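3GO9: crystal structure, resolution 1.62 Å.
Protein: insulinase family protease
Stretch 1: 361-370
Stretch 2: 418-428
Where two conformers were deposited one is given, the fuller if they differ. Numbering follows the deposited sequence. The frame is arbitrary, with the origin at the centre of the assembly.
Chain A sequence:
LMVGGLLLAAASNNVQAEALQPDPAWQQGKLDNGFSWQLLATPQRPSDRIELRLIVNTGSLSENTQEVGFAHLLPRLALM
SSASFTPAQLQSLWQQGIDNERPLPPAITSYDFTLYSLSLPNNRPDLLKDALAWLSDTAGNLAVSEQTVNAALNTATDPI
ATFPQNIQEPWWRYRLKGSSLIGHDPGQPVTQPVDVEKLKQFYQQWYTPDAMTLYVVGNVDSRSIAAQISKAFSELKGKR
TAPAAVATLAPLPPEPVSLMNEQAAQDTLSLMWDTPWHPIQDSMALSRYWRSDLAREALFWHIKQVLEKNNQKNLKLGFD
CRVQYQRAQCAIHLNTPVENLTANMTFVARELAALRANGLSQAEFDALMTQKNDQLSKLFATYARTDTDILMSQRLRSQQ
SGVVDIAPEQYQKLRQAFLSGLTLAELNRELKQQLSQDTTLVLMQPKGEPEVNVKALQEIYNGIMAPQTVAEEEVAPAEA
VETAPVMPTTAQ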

# COMPACT_ATOMS: atom_id res chain seq x y z
N SER A 361 -27.35 17.26 4.87
CA SER A 361 -27.96 18.54 5.25
C SER A 361 -26.89 19.61 5.40
O SER A 361 -25.70 19.33 5.54
CB SER A 361 -28.70 18.41 6.59
OG SER A 361 -27.79 18.22 7.62
N GLN A 362 -27.32 20.86 5.42
CA GLN A 362 -26.38 21.94 5.62
C GLN A 362 -25.70 21.81 6.96
O GLN A 362 -24.53 22.09 7.10
CB GLN A 362 -27.09 23.30 5.55
CG GLN A 362 -26.13 24.50 5.65
CD GLN A 362 -25.27 24.65 4.42
OE1 GLN A 362 -25.78 24.76 3.30
NE2 GLN A 362 -23.95 24.63 4.62
N ALA A 363 -26.46 21.41 7.99
CA ALA A 363 -25.88 21.29 9.32
C ALA A 363 -24.83 20.18 9.37
O ALA A 363 -23.77 20.33 9.99
CB ALA A 363 -26.98 21.02 10.37
N GLU A 364 -25.10 19.07 8.68
CA GLU A 364 -24.16 17.94 8.61
C GLU A 364 -22.87 18.35 7.87
O GLU A 364 -21.75 18.07 8.33
CB GLU A 364 -24.80 16.72 7.90
CG GLU A 364 -25.92 16.08 8.70
CD GLU A 364 -26.79 15.04 7.94
OE1 GLU A 364 -26.91 15.07 6.70
OE2 GLU A 364 -27.44 14.21 8.63
N PHE A 365 -23.07 19.04 6.75
CA PHE A 365 -21.93 19.63 6.01
C PHE A 365 -21.10 20.57 6.86
O PHE A 365 -19.89 20.44 6.92
CB PHE A 365 -22.44 20.32 4.76
CG PHE A 365 -21.36 20.93 3.90
CD1 PHE A 365 -20.65 20.15 2.99
CD2 PHE A 365 -21.10 22.28 3.95
CE1 PHE A 365 -19.68 20.75 2.17
CE2 PHE A 365 -20.14 22.82 3.13
CZ PHE A 365 -19.46 22.05 2.25
N ASP A 366 -21.73 21.49 7.55
CA ASP A 366 -21.00 22.44 8.39
C ASP A 366 -20.22 21.72 9.50
O ASP A 366 -19.08 22.11 9.77
CB ASP A 366 -21.99 23.47 8.99
CG ASP A 366 -22.61 24.39 7.93
OD1 ASP A 366 -22.21 24.38 6.75
OD2 ASP A 366 -23.52 25.16 8.26
N ALA A 367 -20.81 20.67 10.09
CA ALA A 367 -20.13 19.82 11.08
C ALA A 367 -18.88 19.16 10.49
O ALA A 367 -17.77 19.18 11.10
CB ALA A 367 -21.11 18.73 11.63
N LEU A 368 -19.07 18.57 9.31
CA LEU A 368 -18.00 17.92 8.59
C LEU A 368 -16.87 18.90 8.32
O LEU A 368 -15.68 18.58 8.59
CB LEU A 368 -18.53 17.29 7.30
CG LEU A 368 -17.51 16.53 6.43
CD1 LEU A 368 -16.94 15.31 7.13
CD2 LEU A 368 -18.16 16.15 5.11
N MSE A 369 -17.21 20.09 7.81
CA MSE A 369 -16.17 21.02 7.42
C MSE A 369 -15.43 21.59 8.64
O MSE A 369 -14.23 21.80 8.57
CB MSE A 369 -16.75 22.08 6.48
CG MSE A 369 -17.51 21.43 5.29
SE MSE A 369 -16.33 20.27 4.26
CE MSE A 369 -15.57 21.91 3.53
N THR A 370 -16.13 21.81 9.76
CA THR A 370 -15.43 22.19 11.01
C THR A 370 -14.38 21.12 11.39
O THR A 370 -13.23 21.43 11.78
CB THR A 370 -16.47 22.42 12.15
OG1 THR A 370 -17.30 23.52 11.80
CG2 THR A 370 -15.81 22.71 13.49
N PHE A 418 -9.16 24.34 -0.82
CA PHE A 418 -10.18 23.32 -1.11
C PHE A 418 -11.34 23.39 -0.05
O PHE A 418 -12.52 23.47 -0.41
CB PHE A 418 -9.52 21.95 -1.15
CG PHE A 418 -10.48 20.83 -1.14
CD1 PHE A 418 -11.25 20.58 -2.26
CD2 PHE A 418 -10.67 20.09 -0.01
CE1 PHE A 418 -12.15 19.58 -2.22
CE2 PHE A 418 -11.62 19.12 0.02
CZ PHE A 418 -12.35 18.90 -1.08
N LEU A 419 -10.98 23.33 1.22
CA LEU A 419 -12.00 23.29 2.27
C LEU A 419 -12.80 24.60 2.26
O LEU A 419 -14.02 24.56 2.41
CB LEU A 419 -11.40 23.03 3.65
CG LEU A 419 -10.69 21.68 3.84
CD1 LEU A 419 -10.06 21.55 5.26
CD2 LEU A 419 -11.75 20.57 3.60
N SER A 420 -12.15 25.74 2.06
CA SER A 420 -12.89 26.99 2.15
C SER A 420 -13.79 27.21 0.96
O SER A 420 -14.79 27.97 1.07
CB SER A 420 -11.93 28.18 2.31
OG SER A 420 -11.30 28.03 3.57
N GLY A 421 -13.42 26.60 -0.17
CA GLY A 421 -14.14 26.76 -1.42
C GLY A 421 -15.31 25.78 -1.61
O GLY A 421 -16.24 26.07 -2.35
N LEU A 422 -15.26 24.65 -0.94
CA LEU A 422 -16.24 23.61 -1.15
C LEU A 422 -17.64 24.01 -0.65
O LEU A 422 -17.78 24.51 0.46
CB LEU A 422 -15.83 22.36 -0.42
CG LEU A 422 -16.60 21.10 -0.77
CD1 LEU A 422 -16.44 20.72 -2.21
CD2 LEU A 422 -16.16 19.96 0.15
N THR A 423 -18.64 23.80 -1.49
CA THR A 423 -20.04 24.04 -1.10
C THR A 423 -20.83 22.76 -0.86
O THR A 423 -20.45 21.67 -1.32
CB THR A 423 -20.78 24.85 -2.17
OG1 THR A 423 -20.92 24.07 -3.36
CG2 THR A 423 -19.98 26.15 -2.48
N LEU A 424 -21.94 22.89 -0.13
CA LEU A 424 -22.85 21.74 0.02
C LEU A 424 -23.24 21.17 -1.31
O LEU A 424 -23.28 19.97 -1.47
CB LEU A 424 -24.16 22.21 0.68
CG LEU A 424 -25.17 21.13 1.00
CD1 LEU A 424 -24.66 20.04 1.93
CD2 LEU A 424 -26.40 21.85 1.61
N ALA A 425 -23.62 22.03 -2.25
CA ALA A 425 -24.07 21.59 -3.55
C ALA A 425 -23.02 20.73 -4.25
O ALA A 425 -23.36 19.76 -4.93
CB ALA A 425 -24.40 22.76 -4.39
N GLU A 426 -21.77 21.15 -4.13
CA GLU A 426 -20.65 20.45 -4.78
C GLU A 426 -20.45 19.11 -4.13
O GLU A 426 -20.33 18.07 -4.84
CB GLU A 426 -19.38 21.28 -4.71
CG GLU A 426 -19.39 22.50 -5.60
CD GLU A 426 -18.22 23.48 -5.36
OE1 GLU A 426 -17.59 23.51 -4.28
OE2 GLU A 426 -17.96 24.27 -6.28
N LEU A 427 -20.39 19.10 -2.80
CA LEU A 427 -20.18 17.81 -2.11
C LEU A 427 -21.39 16.88 -2.39
O LEU A 427 -21.22 15.71 -2.63
CB LEU A 427 -19.97 17.98 -0.61
CG LEU A 427 -19.45 16.70 0.10
CD1 LEU A 427 -18.14 16.21 -0.50
CD2 LEU A 427 -19.23 16.85 1.58
N ASN A 428 -22.61 17.40 -2.32
CA ASN A 428 -23.79 16.55 -2.61
C ASN A 428 -23.85 16.02 -4.04
O ASN A 428 -24.30 14.89 -4.29
CB ASN A 428 -25.07 17.30 -2.22
CG ASN A 428 -25.32 17.29 -0.75
OD1 ASN A 428 -24.63 16.58 -0.02
ND2 ASN A 428 -26.30 18.08 -0.27

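How do the two backbones meet? The helix of residues 362-370 lies across a bend in the second stretch, where one helix ends at Gly-421 and another starts at Leu-424. The axes of helices 362-370 and 424-428 cross nearly at right angles, 91°, and approach to 10.8 Å. The nearest CA pair is Phe-365 and Leu-424, 6.4 Å apart, and the CA atoms of Met-369 and Leu-419 lie 7.0 Å apart. Phe-365 and Met-369, one helical turn apart, thus face the bend together.

Which bump fills the hollow at the bend? Phe-365 does, with its CA-to-CB bond pointing toward the second stretch and chi1 in t. The tip of its ring reaches the backbone itself: Phe-365 CZ is 3.5 Å from Leu-422 O and also 3.5 Å from Leu-424 N. Leu-424 N lies over one face of the ring, whereas Leu-422 O and Leu-427 CD2 sit at its edge, the latter 3.9 Å from Phe-365 CD1. Leu-424 also folds against the base of the phenylalanine, its CD1 3.6 Å from Phe-365 CB, and so covers the side chain at root and tip.

What packs beside the ring? Met-369, a selenomethionine, curls through three m torsions and brings its CE to 3.3 Å from Leu-419 O. Met-369 CE also lies 4.0 Å from Leu-419 CD2 and 3.9 Å from Leu-422 CD2, so it touches both leucines. Leu-422 CD2 is shared, since it also stands 4.1 Å from Phe-365 CE1. Similarly, Leu-427 CD2 touches both the phenylalanine ring and Leu-368 CD2, the latter at 3.8 Å. At the start of the first helix, Gln-362 OE1 comes within 3.4 Å of Leu-424 CD2, a contact without a hydrogen bond.

Where, then, are the polar bonds? None crosses between the stretches; 438 Å², both sides summed, is buried by side-chain packing, which also presses carbon against backbone N and O, without a hydrogen bond. Hydrogen bonds instead secure the starts of helices 362-370 and 424-428. Ser-361 OG accepts from Glu-364 N at 3.0 Å, and Glu-364 OE1 accepts from Ser-361 N at 2.9 Å. Thr-423 and Glu-426 repeat this pair of bonds, a cap and a return hydrogen bond, with Glu-426 N to Thr-423 OG1 at 3.1 Å and Thr-423 N to Glu-426 OE1 at 3.0 Å. The two caps give partners to Glu-364 N and Glu-426 N, first-turn amides of a kind that usually lack a helical acceptor. Gln-362 NE2 donates to Asp-366 OD1 at 2.8 Å, joining two side chains along the first helix.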